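PDB 6O1W: DNA translocase coupling protein from Clostridium perfringens, which probably acts as an ATP-driven DNA translocase of the FtsK/SpoIIIE family that couples plasmid DNA to conjugative transfer. Local coordinates for residues G215-N218 and G223-L226; S209-I214 and N218-G223; I84-A89 and A317-E322. All coordinates share one frame; numbering follows the deposited sequence.

Contact 1 (G215-N218 and G223-L226); sequences GEYN and GEEL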
loop_
_atom_site.group_PDB
_atom_site.type_symbol
_atom_site.label_atom_id
_atom_site.label_comp_id
_atom_site.label_asym_id
_atom_site.label_seq_id
_atom_site.Cartn_x
_atom_site.Cartn_y
_atom_site.Cartn_z
ATOM N N GLY A 215 -16.967 6.769 -18.901
ATOM C CA GLY A 215 -16.184 7.332 -20.002
ATOM C C GLY A 215 -16.899 7.153 -21.325
ATOM O O GLY A 215 -16.976 8.097 -22.108
ATOM N N GLU A 216 -17.483 5.948 -21.570
ATOM C CA GLU A 216 -18.238 5.672 -22.797
ATOM C C GLU A 216 -19.557 6.459 -22.747
ATOM O O GLU A 216 -19.967 7.026 -23.756
ATOM C CB GLU A 216 -18.519 4.176 -22.974
ATOM C CG GLU A 216 -17.344 3.330 -23.446
ATOM C CD GLU A 216 -17.681 1.886 -23.806
ATOM O OE1 GLU A 216 -18.882 1.518 -23.812
ATOM O OE2 GLU A 216 -16.731 1.118 -24.093
ATOM N N TYR A 217 -20.196 6.519 -21.571
ATOM C CA TYR A 217 -21.427 7.298 -21.395
ATOM C C TYR A 217 -21.224 8.789 -21.726
ATOM O O TYR A 217 -22.073 9.385 -22.404
ATOM C CB TYR A 217 -21.992 7.157 -19.967
ATOM C CG TYR A 217 -23.152 8.099 -19.727
ATOM C CD1 TYR A 217 -24.439 7.780 -20.162
ATOM C CD2 TYR A 217 -22.955 9.331 -19.108
ATOM C CE1 TYR A 217 -25.506 8.665 -19.968
ATOM C CE2 TYR A 217 -23.999 10.237 -18.953
ATOM C CZ TYR A 217 -25.272 9.901 -19.378
ATOM O OH TYR A 217 -26.285 10.801 -19.177
ATOM N N ASN A 218 -20.145 9.403 -21.176
ATOM C CA ASN A 218 -19.819 10.826 -21.372
ATOM C C ASN A 218 -19.662 11.243 -22.825
ATOM O O ASN A 218 -20.085 12.338 -23.176
ATOM C CB ASN A 218 -18.590 11.231 -20.568
ATOM C CG ASN A 218 -18.822 11.337 -19.084
ATOM O OD1 ASN A 218 -19.938 11.419 -18.599
ATOM N ND2 ASN A 218 -17.760 11.321 -18.320
ATOM N N GLY A 223 -23.380 17.714 -23.206
ATOM C CA GLY A 223 -23.632 18.490 -21.994
ATOM C C GLY A 223 -23.786 17.735 -20.683
ATOM O O GLY A 223 -24.034 18.360 -19.645
ATOM N N GLU A 224 -23.671 16.387 -20.714
ATOM C CA GLU A 224 -23.831 15.555 -19.520
ATOM C C GLU A 224 -22.522 14.813 -19.227
ATOM O O GLU A 224 -22.248 13.745 -19.799
ATOM C CB GLU A 224 -25.035 14.598 -19.673
ATOM C CG GLU A 224 -26.013 14.663 -18.512
ATOM C CD GLU A 224 -25.739 13.697 -17.371
ATOM O OE1 GLU A 224 -24.732 13.893 -16.652
ATOM O OE2 GLU A 224 -26.543 12.752 -17.189
ATOM N N GLU A 225 -21.682 15.425 -18.376
ATOM C CA GLU A 225 -20.386 14.845 -18.028
ATOM C C GLU A 225 -20.363 14.434 -16.577
ATOM O O GLU A 225 -20.408 15.290 -15.683
ATOM C CB GLU A 225 -19.230 15.795 -18.372
ATOM C CG GLU A 225 -17.868 15.123 -18.407
ATOM C CD GLU A 225 -16.725 15.957 -18.961
ATOM O OE1 GLU A 225 -16.658 17.170 -18.653
ATOM O OE2 GLU A 225 -15.884 15.387 -19.694
ATOM N N LEU A 226 -20.353 13.110 -16.350
ATOM C CA LEU A 226 -20.256 12.541 -15.010
ATOM C C LEU A 226 -18.769 12.588 -14.668
ATOM O O LEU A 226 -17.932 12.272 -15.502
ATOM C CB LEU A 226 -20.753 11.078 -14.972
ATOM C CG LEU A 226 -22.201 10.824 -15.340
ATOM C CD1 LEU A 226 -22.458 9.317 -15.477
ATOM C CD2 LEU A 226 -23.134 11.411 -14.315
HETATM O O HOH W 1 -14.786 12.577 -19.210
#

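Contact 2 (S209-I214 and N218-G223); sequences SGSKNI and NKKFEG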
loop_
_atom_site.group_PDB
_atom_site.type_symbol
_atom_site.label_atom_id
_atom_site.label_comp_id
_atom_site.label_asym_id
_atom_site.label_seq_id
_atom_site.Cartn_x
_atom_site.Cartn_y
_atom_site.Cartn_z
ATOM N N SER A 209 -27.983 3.315 -21.684
ATOM C CA SER A 209 -27.241 3.817 -22.843
ATOM C C SER A 209 -26.388 2.751 -23.511
ATOM O O SER A 209 -25.782 3.035 -24.539
ATOM C CB SER A 209 -26.352 4.988 -22.423
ATOM O OG SER A 209 -25.335 4.591 -21.518
ATOM N N GLY A 210 -26.332 1.551 -22.920
ATOM C CA GLY A 210 -25.505 0.452 -23.422
ATOM C C GLY A 210 -24.027 0.782 -23.298
ATOM O O GLY A 210 -23.240 0.454 -24.187
ATOM N N SER A 211 -23.647 1.496 -22.217
ATOM C CA SER A 211 -22.276 1.950 -22.000
ATOM C C SER A 211 -21.559 1.064 -21.019
ATOM O O SER A 211 -22.127 0.738 -19.982
ATOM C CB SER A 211 -22.278 3.378 -21.463
ATOM O OG SER A 211 -22.851 4.288 -22.384
ATOM N N LYS A 212 -20.270 0.756 -21.292
ATOM C CA LYS A 212 -19.436 -0.077 -20.436
ATOM C C LYS A 212 -19.042 0.628 -19.166
ATOM O O LYS A 212 -18.963 -0.011 -18.127
ATOM C CB LYS A 212 -18.175 -0.559 -21.181
ATOM C CG LYS A 212 -18.434 -1.774 -22.060
ATOM C CD LYS A 212 -17.237 -2.097 -22.939
ATOM C CE LYS A 212 -17.668 -2.686 -24.259
ATOM N NZ LYS A 212 -18.112 -1.641 -25.223
ATOM N N ASN A 213 -18.779 1.931 -19.243
ATOM C CA ASN A 213 -18.328 2.758 -18.117
ATOM C C ASN A 213 -18.744 4.207 -18.319
ATOM O O ASN A 213 -19.222 4.542 -19.389
ATOM C CB ASN A 213 -16.788 2.657 -17.961
ATOM C CG ASN A 213 -16.048 2.852 -19.258
ATOM O OD1 ASN A 213 -16.095 3.911 -19.883
ATOM N ND2 ASN A 213 -15.367 1.816 -19.703
ATOM N N ILE A 214 -18.525 5.074 -17.315
ATOM C CA ILE A 214 -18.904 6.487 -17.406
ATOM C C ILE A 214 -18.161 7.231 -18.533
ATOM O O ILE A 214 -18.705 8.193 -19.060
ATOM C CB ILE A 214 -18.830 7.253 -16.052
ATOM C CG1 ILE A 214 -17.381 7.404 -15.532
ATOM C CG2 ILE A 214 -19.751 6.597 -15.028
ATOM C CD1 ILE A 214 -17.072 8.776 -14.830
ATOM N N ASN A 218 -20.145 9.403 -21.176
ATOM C CA ASN A 218 -19.819 10.826 -21.372
ATOM C C ASN A 218 -19.662 11.243 -22.825
ATOM O O ASN A 218 -20.085 12.338 -23.176
ATOM C CB ASN A 218 -18.590 11.231 -20.568
ATOM C CG ASN A 218 -18.822 11.337 -19.084
ATOM O OD1 ASN A 218 -19.938 11.419 -18.599
ATOM N ND2 ASN A 218 -17.760 11.321 -18.320
ATOM N N LYS A 219 -19.095 10.369 -23.671
ATOM C CA LYS A 219 -18.905 10.591 -25.105
ATOM C C LYS A 219 -20.229 10.624 -25.862
ATOM O O LYS A 219 -20.259 11.150 -26.976
ATOM C CB LYS A 219 -18.033 9.488 -25.706
ATOM C CG LYS A 219 -16.562 9.591 -25.340
ATOM C CD LYS A 219 -15.798 8.375 -25.841
ATOM C CE LYS A 219 -14.472 8.177 -25.136
ATOM N NZ LYS A 219 -13.427 9.126 -25.612
ATOM N N LYS A 220 -21.302 10.023 -25.294
ATOM C CA LYS A 220 -22.615 9.962 -25.929
ATOM C C LYS A 220 -23.423 11.250 -25.763
ATOM O O LYS A 220 -24.322 11.502 -26.563
ATOM C CB LYS A 220 -23.428 8.748 -25.413
ATOM C CG LYS A 220 -22.893 7.403 -25.906
ATOM C CD LYS A 220 -23.757 6.216 -25.458
ATOM C CE LYS A 220 -23.210 4.871 -25.942
ATOM N NZ LYS A 220 -21.954 4.540 -25.234
ATOM N N PHE A 221 -23.156 12.020 -24.693
ATOM C CA PHE A 221 -23.880 13.252 -24.360
ATOM C C PHE A 221 -22.911 14.417 -24.113
ATOM O O PHE A 221 -22.225 14.442 -23.076
ATOM C CB PHE A 221 -24.724 13.021 -23.106
ATOM C CG PHE A 221 -25.880 12.070 -23.285
ATOM C CD1 PHE A 221 -25.737 10.718 -23.010
ATOM C CD2 PHE A 221 -27.119 12.533 -23.719
ATOM C CE1 PHE A 221 -26.799 9.842 -23.204
ATOM C CE2 PHE A 221 -28.186 11.660 -23.885
ATOM C CZ PHE A 221 -28.021 10.324 -23.622
ATOM N N GLU A 222 -22.888 15.401 -25.028
ATOM C CA GLU A 222 -22.001 16.558 -24.893
ATOM C C GLU A 222 -22.157 17.320 -23.552
ATOM O O GLU A 222 -21.155 17.496 -22.846
ATOM C CB GLU A 222 -22.106 17.519 -26.096
ATOM C CG GLU A 222 -21.023 18.594 -26.115
ATOM C CD GLU A 222 -19.591 18.101 -25.976
ATOM O OE1 GLU A 222 -19.093 17.442 -26.918
ATOM O OE2 GLU A 222 -18.969 18.369 -24.923
ATOM N N GLY A 223 -23.380 17.714 -23.206
ATOM C CA GLY A 223 -23.632 18.490 -21.994
ATOM C C GLY A 223 -23.786 17.735 -20.683
ATOM O O GLY A 223 -24.034 18.360 -19.645
#

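Contact 3 (I84-A89 and A317-E322); sequences IIKSMA and AKDLPE. With BGC (beta-D-glucopyranose), chain D.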
loop_
_atom_site.group_PDB
_atom_site.type_symbol
_atom_site.label_atom_id
_atom_site.label_comp_id
_atom_site.label_asym_id
_atom_site.label_seq_id
_atom_site.Cartn_x
_atom_site.Cartn_y
_atom_site.Cartn_z
ATOM N N ILE A 84 20.691 -17.721 9.551
ATOM C CA ILE A 84 19.728 -17.386 8.510
ATOM C C ILE A 84 19.878 -15.904 8.263
ATOM O O ILE A 84 19.717 -15.111 9.196
ATOM C CB ILE A 84 18.277 -17.738 8.956
ATOM C CG1 ILE A 84 18.132 -19.254 9.275
ATOM C CG2 ILE A 84 17.249 -17.238 7.911
ATOM C CD1 ILE A 84 16.829 -19.702 9.949
ATOM N N ILE A 85 20.197 -15.538 7.018
ATOM C CA ILE A 85 20.393 -14.148 6.624
ATOM C C ILE A 85 19.232 -13.758 5.720
ATOM O O ILE A 85 18.913 -14.503 4.781
ATOM C CB ILE A 85 21.749 -13.980 5.882
ATOM C CG1 ILE A 85 22.942 -14.509 6.719
ATOM C CG2 ILE A 85 21.983 -12.510 5.420
ATOM C CD1 ILE A 85 24.244 -14.639 5.944
ATOM N N LYS A 86 18.595 -12.601 6.014
ATOM C CA LYS A 86 17.578 -12.014 5.167
ATOM C C LYS A 86 18.305 -10.895 4.445
ATOM O O LYS A 86 18.953 -10.064 5.085
ATOM C CB LYS A 86 16.371 -11.506 5.997
ATOM C CG LYS A 86 15.565 -12.603 6.746
ATOM C CD LYS A 86 15.116 -13.838 5.898
ATOM C CE LYS A 86 14.310 -13.528 4.647
ATOM N NZ LYS A 86 13.105 -12.729 4.940
ATOM N N SER A 87 18.338 -10.947 3.121
ATOM C CA SER A 87 19.095 -9.946 2.352
ATOM C C SER A 87 18.471 -9.599 1.021
ATOM O O SER A 87 17.562 -10.286 0.580
ATOM C CB SER A 87 20.531 -10.418 2.115
ATOM O OG SER A 87 20.561 -11.643 1.401
HETATM N N MSE A 88 19.020 -8.581 0.356
HETATM C CA MSE A 88 18.644 -8.141 -0.984
HETATM C C MSE A 88 19.930 -7.947 -1.757
HETATM O O MSE A 88 20.865 -7.346 -1.227
HETATM C CB MSE A 88 17.867 -6.809 -0.931
HETATM C CG MSE A 88 16.426 -6.979 -0.471
HETATM SE SE MSE A 88 15.471 -5.280 -0.327
HETATM C CE MSE A 88 15.507 -4.729 -2.216
ATOM N N ALA A 89 19.995 -8.470 -2.992
ATOM C CA ALA A 89 21.167 -8.354 -3.867
ATOM C C ALA A 89 21.425 -6.877 -4.174
ATOM O O ALA A 89 20.461 -6.118 -4.299
ATOM C CB ALA A 89 20.902 -9.102 -5.171
ATOM N N ALA A 317 4.747 -8.895 4.824
ATOM C CA ALA A 317 4.997 -7.571 5.437
ATOM C C ALA A 317 6.016 -7.661 6.611
ATOM O O ALA A 317 6.651 -6.672 6.946
ATOM C CB ALA A 317 3.688 -6.923 5.888
ATOM N N LYS A 318 6.229 -8.865 7.169
ATOM C CA LYS A 318 7.210 -9.056 8.249
ATOM C C LYS A 318 8.671 -9.054 7.731
ATOM O O LYS A 318 9.596 -8.944 8.529
ATOM C CB LYS A 318 6.877 -10.346 9.059
ATOM C CG LYS A 318 7.468 -11.637 8.470
ATOM C CD LYS A 318 6.690 -12.917 8.800
ATOM C CE LYS A 318 7.285 -14.158 8.133
ATOM N NZ LYS A 318 7.323 -14.091 6.630
ATOM N N ASP A 319 8.871 -9.213 6.409
ATOM C CA ASP A 319 10.190 -9.329 5.764
ATOM C C ASP A 319 10.758 -8.001 5.300
ATOM O O ASP A 319 11.929 -7.955 4.913
ATOM C CB ASP A 319 10.094 -10.217 4.505
ATOM C CG ASP A 319 9.369 -11.531 4.649
ATOM O OD1 ASP A 319 9.445 -12.128 5.732
ATOM O OD2 ASP A 319 8.751 -11.980 3.654
ATOM N N LEU A 320 9.906 -6.967 5.176
ATOM C CA LEU A 320 10.367 -5.690 4.637
ATOM C C LEU A 320 11.547 -5.097 5.416
ATOM O O LEU A 320 11.539 -5.202 6.633
ATOM C CB LEU A 320 9.215 -4.663 4.637
ATOM C CG LEU A 320 8.189 -4.742 3.485
ATOM C CD1 LEU A 320 7.038 -3.760 3.745
ATOM C CD2 LEU A 320 8.848 -4.448 2.133
ATOM N N PRO A 321 12.511 -4.403 4.760
ATOM C CA PRO A 321 13.535 -3.691 5.528
ATOM C C PRO A 321 12.912 -2.457 6.190
ATOM O O PRO A 321 11.918 -1.913 5.680
ATOM C CB PRO A 321 14.546 -3.268 4.458
ATOM C CG PRO A 321 13.756 -3.128 3.226
ATOM C CD PRO A 321 12.658 -4.152 3.308
ATOM N N GLU A 322 13.518 -2.001 7.307
ATOM C CA GLU A 322 13.070 -0.836 8.081
ATOM C C GLU A 322 13.477 0.477 7.433
ATOM O O GLU A 322 14.336 1.192 7.949
ATOM C CB GLU A 322 13.558 -0.927 9.535
ATOM C CG GLU A 322 12.776 -1.940 10.355
ATOM C CD GLU A 322 13.274 -2.072 11.778
ATOM O OE1 GLU A 322 14.061 -3.010 12.043
ATOM O OE2 GLU A 322 12.890 -1.233 12.626
HETATM C C2 BGC D . 10.031 -15.593 4.432
HETATM C C3 BGC D . 9.157 -15.700 3.183
HETATM C C4 BGC D . 9.964 -15.391 1.926
HETATM C C5 BGC D . 11.238 -16.234 1.891
HETATM C C6 BGC D . 12.166 -15.875 0.753
HETATM C C1 BGC D . 11.301 -16.422 4.277
HETATM O O1 BGC D . 12.115 -16.187 5.375
HETATM O O2 BGC D . 9.336 -16.046 5.588
HETATM O O3 BGC D . 8.069 -14.786 3.282
HETATM O O4 BGC D . 9.188 -15.611 0.749
HETATM O O5 BGC D . 11.989 -16.025 3.095
HETATM O O6 BGC D . 12.723 -14.576 0.925
HETATM O O HOH W 2 13.568 -10.113 5.631
#

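Contact 1 (G215-N218 and G223-L226)
The carboxamide of N218 grips the backbone of L226 at two points. Its OD1 accepts the L226 N-H (OD1 to N 2.8 Å, N-H...O angle 162°), the donor arriving tilted from the amide carbonyl plane; its ND2 donates to L226 O at 3.0 Å, in the plane of that carbonyl and on a lone pair. With OD1 accepting and ND2 donating, the two bonds hold the amide in one flip state and limit its rotation. The chain of E225 passes beside it, with its CG 3.8 Å from N218 ND2. A water donates to E225 OE2 at 3.1 Å and takes a weak bond from N218 ND2.

One residue earlier on the helix, Y217 directs its ring toward the following loop, the ring CG lying anti to the backbone N (chi1 172°). Its OH donates to E224 OE2 (2.8 Å), which it meets from above the carboxylate plane, 62° out of it. That oxygen lies at the ring edge, near the ring plane, while the ring and carboxylate planes are well inclined to each other. E224 reaches this hydroxyl through a bend at its second torsion. L226 crosses the tyrosine at about a right angle, bringing CD1 to 3.7 Å from Y217 CD2. L205 of helix 185-209 touches both Y217 and L226.

Paired side-chain-to-backbone hydrogen bonds from N218, with the Y217-E224 bond, tie helix 214-220 to the loop leading to strand 229-233 of the P-loop NTPase sheet.

Contact 2 (S209-I214 and N218-G223)
K220 reaches back across the turn to S211, its NZ donating to S211 OG at 3.0 Å. That hydroxyl in turn donates to S209 OG (S211 OG to S209 OG 2.6 Å), and S209 OG is bonded to L205 O in the preceding helix. The resulting relay runs from ammonium to helix carbonyl, and S211 OG is used as both acceptor and donor. The lysine chain runs extended from CB to CE and bends only at its last torsion (chi4 70°), which turns NZ to the serine; on the way CE passes 3.5 Å from S209 O.

The second link is a helical backbone bond, N218 N to I214 O, 2.8 Å long with an N-H...O angle of 159°. The N218 amide packs beside the same carbonyl, its CG 3.1 Å from I214 O, but finds its polar partners on L226. N213, at the N-cap, satisfies the N-H of E216 through OD1.

G210 closes helix 185-209 with a Schellman motif, at positive phi. Segment 209-214 links the end of that helix, whose L206 touches S211 and whose R202 touches I214, to the start of helix 214-220, while the I214 backbone is also hydrogen-bonded to A269.

Contact 3 (I84-A89 and A317-E322)
The carboxylate of D319 is the flat group at the centre, and K86 NZ stands over one of its faces, 3.8 Å from OD1 in a long salt bridge. K318 NZ meets OD1 on its syn side, slightly out of the carboxylate plane and displaced toward the opposite face, at 3.0 Å. The other oxygen, OD2, accepts a hydrogen bond from O3 of the bound glucose (2.9 Å), whose O2 takes one from K318 NZ at 3.0 Å. The sugar is thus held at two neighbouring hydroxyls by a lysine-aspartate pair.

K86 curls, with its second, third and fourth torsions all near -55°, and its CE passes 3.5 Å from glucose O1. A water completes its link to the loop, accepting from K86 NZ at 2.7 Å and donating to the backbone O of D319. Farther along strand 82-89, selenomethionine M88 lies near the ring of P321, SE to CG 4.5 Å.

The backbone O of I42 and the carboxylates of E44 and D37 are hydrogen-bonded to the same glucose, so the site spans the four-stranded antiparallel sheet and the loop before strand 326-331. Two lysines around one carboxylate probably favour its ionised form, and the long direct pair suggests that water and sugar carry much of the polar link between these parts.

In the fold
Contacts 1 and 2 are neighbours, their centres 5 Å apart, and share helix 214-220; N218 and G223 belong to both. Contact 2 joins the entry of that helix to its exit, contact 1 joins its body to the chain leading to strand 229-233, and Y217 CA lies 3.5 Å from S211 OG between them. Contact 3 is remote: its centre is about 48 Å from either of the others, on the opposite side of the chain's centre. Its segments, 84-89 and 317-322, precede and follow the other two in sequence. Contacts 1 and 2 thus lie together at a peripheral corner, while contact 3 connects the four-stranded antiparallel sheet to the loop leading into strand 326-331 of the mixed sheet.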